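Local coordinates for glycoside Hydrolase (Bacteroides uniformis, PDB 5T9X), which probably hydrolyses agarose-type galactans as a family 16 glycoside hydrolase in the agarose metabolism of a human gut bacterium, at residues T147-Y160 and L293-D305. Residues are numbered along the deposited sequence; the frame is centred on the assembly and turned at random.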
loop_
_atom_site.group_PDB
_atom_site.type_symbol
_atom_site.label_atom_id
_atom_site.label_comp_id
_atom_site.label_asym_id
_atom_site.label_seq_id
_atom_site.Cartn_x
_atom_site.Cartn_y
_atom_site.Cartn_z
ATOM N N THR A 147 -9.840 12.085 10.792
ATOM C CA THR A 147 -10.018 10.657 10.891
ATOM C C THR A 147 -8.699 10.056 11.351
ATOM O O THR A 147 -7.711 10.182 10.666
ATOM C CB THR A 147 -10.428 10.106 9.537
ATOM O OG1 THR A 147 -11.546 10.870 9.044
ATOM C CG2 THR A 147 -10.807 8.662 9.660
ATOM N N TYR A 148 -8.678 9.451 12.532
ATOM C CA TYR A 148 -7.463 8.856 13.064
ATOM C C TYR A 148 -7.279 7.483 12.439
ATOM O O TYR A 148 -8.239 6.717 12.314
ATOM C CB TYR A 148 -7.542 8.661 14.573
ATOM C CG TYR A 148 -7.423 9.864 15.457
ATOM C CD1 TYR A 148 -7.343 11.168 14.949
ATOM C CD2 TYR A 148 -7.442 9.697 16.849
ATOM C CE1 TYR A 148 -7.238 12.263 15.806
ATOM C CE2 TYR A 148 -7.337 10.782 17.711
ATOM C CZ TYR A 148 -7.233 12.061 17.184
ATOM O OH TYR A 148 -7.120 13.122 18.037
ATOM N N THR A 149 -6.047 7.174 12.049
ATOM C CA THR A 149 -5.720 5.853 11.566
ATOM C C THR A 149 -4.234 5.620 11.753
ATOM O O THR A 149 -3.607 6.299 12.577
ATOM C CB THR A 149 -6.205 5.657 10.119
ATOM O OG1 THR A 149 -6.123 4.275 9.773
ATOM C CG2 THR A 149 -5.390 6.486 9.135
ATOM N N GLY A 150 -3.658 4.662 11.045
ATOM C CA GLY A 150 -2.248 4.317 11.251
ATOM C C GLY A 150 -1.382 4.214 10.011
ATOM O O GLY A 150 -1.883 4.044 8.919
ATOM N N CYS A 151 -0.074 4.305 10.216
ATOM C CA CYS A 151 0.912 4.193 9.160
ATOM C C CYS A 151 2.171 3.518 9.686
ATOM O O CYS A 151 2.624 3.812 10.787
ATOM C CB CYS A 151 1.264 5.581 8.649
ATOM S SG CYS A 151 2.233 5.589 7.134
ATOM N N VAL A 152 2.739 2.635 8.879
ATOM C CA VAL A 152 3.934 1.881 9.220
ATOM C C VAL A 152 4.978 2.090 8.125
ATOM O O VAL A 152 4.654 2.172 6.936
ATOM C CB VAL A 152 3.545 0.400 9.335
ATOM C CG1 VAL A 152 4.733 -0.537 9.287
ATOM C CG2 VAL A 152 2.764 0.181 10.620
ATOM N N THR A 153 6.239 2.152 8.539
ATOM C CA THR A 153 7.371 2.307 7.633
ATOM C C THR A 153 8.450 1.312 7.990
ATOM O O THR A 153 8.769 1.134 9.174
ATOM C CB THR A 153 8.002 3.719 7.748
ATOM O OG1 THR A 153 6.996 4.705 7.517
ATOM C CG2 THR A 153 9.133 3.918 6.710
ATOM N N SER A 154 9.069 0.731 6.964
ATOM C CA SER A 154 10.173 -0.198 7.164
ATOM C C SER A 154 11.415 0.487 7.739
ATOM O O SER A 154 11.610 1.692 7.573
ATOM C CB SER A 154 10.545 -0.851 5.844
ATOM O OG SER A 154 11.085 0.114 4.977
ATOM N N LYS A 155 12.259 -0.290 8.407
ATOM C CA LYS A 155 13.516 0.247 8.950
ATOM C C LYS A 155 14.621 0.207 7.931
ATOM O O LYS A 155 15.521 1.002 8.030
ATOM C CB LYS A 155 13.946 -0.427 10.270
ATOM C CG LYS A 155 13.220 0.155 11.475
ATOM C CD LYS A 155 13.866 -0.148 12.821
ATOM C CE LYS A 155 13.565 0.998 13.797
ATOM N NZ LYS A 155 13.658 0.651 15.244
ATOM N N THR A 156 14.548 -0.699 6.954
ATOM C CA THR A 156 15.509 -0.751 5.849
ATOM C C THR A 156 14.812 -0.519 4.505
ATOM O O THR A 156 13.598 -0.536 4.419
ATOM C CB THR A 156 16.288 -2.100 5.820
ATOM O OG1 THR A 156 15.411 -3.176 5.463
ATOM C CG2 THR A 156 16.968 -2.384 7.182
ATOM N N ARG A 157 15.604 -0.329 3.453
ATOM C CA ARG A 157 15.074 -0.010 2.137
ATOM C C ARG A 157 15.330 -1.094 1.157
ATOM O O ARG A 157 16.166 -1.916 1.377
ATOM C CB ARG A 157 15.691 1.274 1.636
ATOM C CG ARG A 157 15.399 2.414 2.583
ATOM C CD ARG A 157 15.570 3.750 1.904
ATOM N NE ARG A 157 16.691 4.503 2.463
ATOM C CZ ARG A 157 16.621 5.329 3.517
ATOM N NH1 ARG A 157 15.479 5.537 4.215
ATOM N NH2 ARG A 157 17.729 5.947 3.882
ATOM N N VAL A 158 14.571 -1.085 0.076
ATOM C CA VAL A 158 14.728 -2.033 -1.007
ATOM C C VAL A 158 15.029 -1.268 -2.275
ATOM O O VAL A 158 14.741 -0.073 -2.378
ATOM C CB VAL A 158 13.504 -2.955 -1.179
ATOM C CG1 VAL A 158 13.260 -3.703 0.114
ATOM C CG2 VAL A 158 12.245 -2.213 -1.577
ATOM N N VAL A 159 15.649 -1.961 -3.216
ATOM C CA VAL A 159 15.926 -1.428 -4.516
ATOM C C VAL A 159 15.928 -2.577 -5.480
ATOM O O VAL A 159 16.125 -3.717 -5.075
ATOM C CB VAL A 159 17.280 -0.672 -4.547
ATOM C CG1 VAL A 159 18.485 -1.626 -4.496
ATOM C CG2 VAL A 159 17.358 0.228 -5.791
ATOM N N TYR A 160 15.717 -2.274 -6.748
ATOM C CA TYR A 160 15.695 -3.283 -7.797
ATOM C C TYR A 160 17.038 -4.041 -7.838
ATOM O O TYR A 160 18.049 -3.434 -7.501
ATOM C CB TYR A 160 15.410 -2.620 -9.166
ATOM C CG TYR A 160 16.592 -1.873 -9.782
ATOM C CD1 TYR A 160 17.520 -2.548 -10.572
ATOM C CD2 TYR A 160 16.792 -0.522 -9.562
ATOM C CE1 TYR A 160 18.609 -1.899 -11.112
ATOM C CE2 TYR A 160 17.879 0.138 -10.118
ATOM C CZ TYR A 160 18.792 -0.568 -10.867
ATOM O OH TYR A 160 19.859 0.035 -11.434
ATOM N N LEU A 293 12.841 4.323 -12.436
ATOM C CA LEU A 293 12.643 3.967 -11.040
ATOM C C LEU A 293 13.924 3.335 -10.505
ATOM O O LEU A 293 14.129 2.130 -10.617
ATOM C CB LEU A 293 11.479 2.995 -10.873
ATOM C CG LEU A 293 10.107 3.579 -11.249
ATOM C CD1 LEU A 293 9.060 2.472 -11.415
ATOM C CD2 LEU A 293 9.673 4.603 -10.219
ATOM N N SER A 294 14.756 4.173 -9.905
ATOM C CA SER A 294 16.126 3.848 -9.608
ATOM C C SER A 294 16.511 4.074 -8.162
ATOM O O SER A 294 17.574 3.660 -7.752
ATOM C CB SER A 294 17.017 4.719 -10.492
ATOM O OG SER A 294 16.712 6.106 -10.277
ATOM N N LYS A 295 15.690 4.739 -7.377
ATOM C CA LYS A 295 16.130 5.151 -6.031
ATOM C C LYS A 295 15.592 4.156 -5.053
ATOM O O LYS A 295 14.495 3.654 -5.237
ATOM C CB LYS A 295 15.608 6.536 -5.688
ATOM C CG LYS A 295 16.140 7.583 -6.623
ATOM C CD LYS A 295 15.602 8.924 -6.231
ATOM C CE LYS A 295 15.990 10.016 -7.225
ATOM N NZ LYS A 295 15.329 11.306 -6.844
ATOM N N GLU A 296 16.350 3.856 -4.024
ATOM C CA GLU A 296 15.902 2.873 -3.055
ATOM C C GLU A 296 14.695 3.394 -2.259
ATOM O O GLU A 296 14.542 4.598 -2.054
ATOM C CB GLU A 296 17.068 2.411 -2.154
ATOM C CG GLU A 296 17.752 3.480 -1.319
ATOM C CD GLU A 296 18.850 2.920 -0.416
ATOM O OE1 GLU A 296 19.590 2.008 -0.889
ATOM O OE2 GLU A 296 18.974 3.410 0.755
ATOM N N MET A 297 13.821 2.494 -1.834
ATOM C CA MET A 297 12.572 2.920 -1.223
ATOM C C MET A 297 12.283 2.274 0.137
ATOM O O MET A 297 12.650 1.129 0.403
ATOM C CB MET A 297 11.416 2.640 -2.183
ATOM C CG MET A 297 11.489 3.384 -3.499
ATOM S SD MET A 297 10.155 2.896 -4.599
ATOM C CE MET A 297 10.696 3.612 -6.152
ATOM N N ASP A 298 11.632 3.067 0.987
ATOM C CA ASP A 298 11.018 2.603 2.211
ATOM C C ASP A 298 9.750 1.870 1.831
ATOM O O ASP A 298 9.080 2.244 0.860
ATOM C CB ASP A 298 10.641 3.785 3.092
ATOM C CG ASP A 298 11.843 4.597 3.532
ATOM O OD1 ASP A 298 12.884 3.978 3.813
ATOM O OD2 ASP A 298 11.757 5.849 3.620
ATOM N N ILE A 299 9.407 0.837 2.594
ATOM C CA ILE A 299 8.131 0.186 2.420
ATOM C C ILE A 299 7.144 0.786 3.395
ATOM O O ILE A 299 7.452 0.980 4.578
ATOM C CB ILE A 299 8.255 -1.320 2.595
ATOM C CG1 ILE A 299 8.991 -1.902 1.391
ATOM C CG2 ILE A 299 6.888 -1.972 2.726
ATOM C CD1 ILE A 299 9.587 -3.251 1.692
ATOM N N ILE A 300 5.949 1.087 2.899
ATOM C CA ILE A 300 4.928 1.717 3.718
ATOM C C ILE A 300 3.630 0.901 3.688
ATOM O O ILE A 300 3.201 0.431 2.640
ATOM C CB ILE A 300 4.680 3.182 3.284
ATOM C CG1 ILE A 300 6.003 3.949 3.234
ATOM C CG2 ILE A 300 3.729 3.909 4.248
ATOM C CD1 ILE A 300 5.838 5.362 2.756
ATOM N N ILE A 301 3.029 0.718 4.857
ATOM C CA ILE A 301 1.758 0.058 4.972
ATOM C C ILE A 301 0.895 1.023 5.755
ATOM O O ILE A 301 1.294 1.424 6.863
ATOM C CB ILE A 301 1.889 -1.278 5.748
ATOM C CG1 ILE A 301 2.941 -2.184 5.108
ATOM C CG2 ILE A 301 0.550 -2.005 5.801
ATOM C CD1 ILE A 301 3.286 -3.415 5.926
ATOM N N ASN A 302 -0.274 1.392 5.228
ATOM C CA ASN A 302 -1.159 2.274 5.992
ATOM C C ASN A 302 -2.625 2.202 5.620
ATOM O O ASN A 302 -3.013 1.482 4.699
ATOM C CB ASN A 302 -0.648 3.714 5.866
ATOM C CG ASN A 302 -0.837 4.320 4.469
ATOM O OD1 ASN A 302 -1.703 3.935 3.718
ATOM N ND2 ASN A 302 -0.055 5.341 4.165
ATOM N N MET A 303 -3.440 2.979 6.325
ATOM C CA MET A 303 -4.700 3.433 5.744
ATOM C C MET A 303 -4.737 4.959 5.607
ATOM O O MET A 303 -4.044 5.674 6.319
ATOM C CB MET A 303 -5.888 2.941 6.538
ATOM C CG MET A 303 -5.985 1.438 6.753
ATOM S SD MET A 303 -7.357 0.988 7.887
ATOM C CE MET A 303 -8.713 1.106 6.746
ATOM N N GLU A 304 -5.553 5.435 4.672
ATOM C CA GLU A 304 -5.696 6.856 4.367
ATOM C C GLU A 304 -7.172 7.173 4.144
ATOM O O GLU A 304 -7.867 6.444 3.456
ATOM C CB GLU A 304 -4.916 7.229 3.091
ATOM C CG GLU A 304 -3.404 7.103 3.200
ATOM C CD GLU A 304 -2.621 7.371 1.904
ATOM O OE1 GLU A 304 -3.232 7.701 0.845
ATOM O OE2 GLU A 304 -1.356 7.230 1.950
ATOM N N ASP A 305 -7.644 8.262 4.743
ATOM C CA ASP A 305 -8.877 8.931 4.319
ATOM C C ASP A 305 -8.474 9.980 3.292
ATOM O O ASP A 305 -8.145 11.114 3.646
ATOM C CB ASP A 305 -9.556 9.607 5.510
ATOM C CG ASP A 305 -10.990 9.942 5.252
ATOM O OD1 ASP A 305 -11.463 9.799 4.090
ATOM O OD2 ASP A 305 -11.641 10.328 6.245
HETATM O O HOH W 1 13.384 2.497 5.686
#
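Val-152 and Ile-301 form a hydrogen-bonded antiparallel pair in one sheet of what is, as in other family 16 hydrolases, a beta-sandwich (jelly-roll) fold. Val-152 N gives a bond of 2.8 Å to Ile-301 O and Val-152 O takes one from Ile-301 N, while Ser-154 N reaches Ile-299 O. Beyond a short loop, Val-158 and Met-297 exchange two bonds, with the register shifted by two residues. Ser-154 OG, held between its own N and carbonyl carbon (chi1 67°), accepts a hydrogen bond from Ile-299 N at 3.0 Å and donates to Thr-156 O. With an alanine here, Ile-299 N and Thr-156 O would probably lose their shared partner and the loop would be freer to shift. Val-158 CG1 meets Ile-299 CD1 at 4.0 Å, and both side chains touch Ile-336 of strand 329-341, in the other sheet; Cys-151 SG lies against Ile-300 CG2 on the opposite face. Thr-147 OG1 donates to Asp-305 OD2, which Ser-315 also binds. The Arg-157 guanidinium meets two carboxylates at its edge, their planes turned about 55° from its own; salt bridges join NE to Glu-296 OE2, met on its anti side, and NH1 to the syn lone pair of Asp-298 OD1 at 3.1 Å.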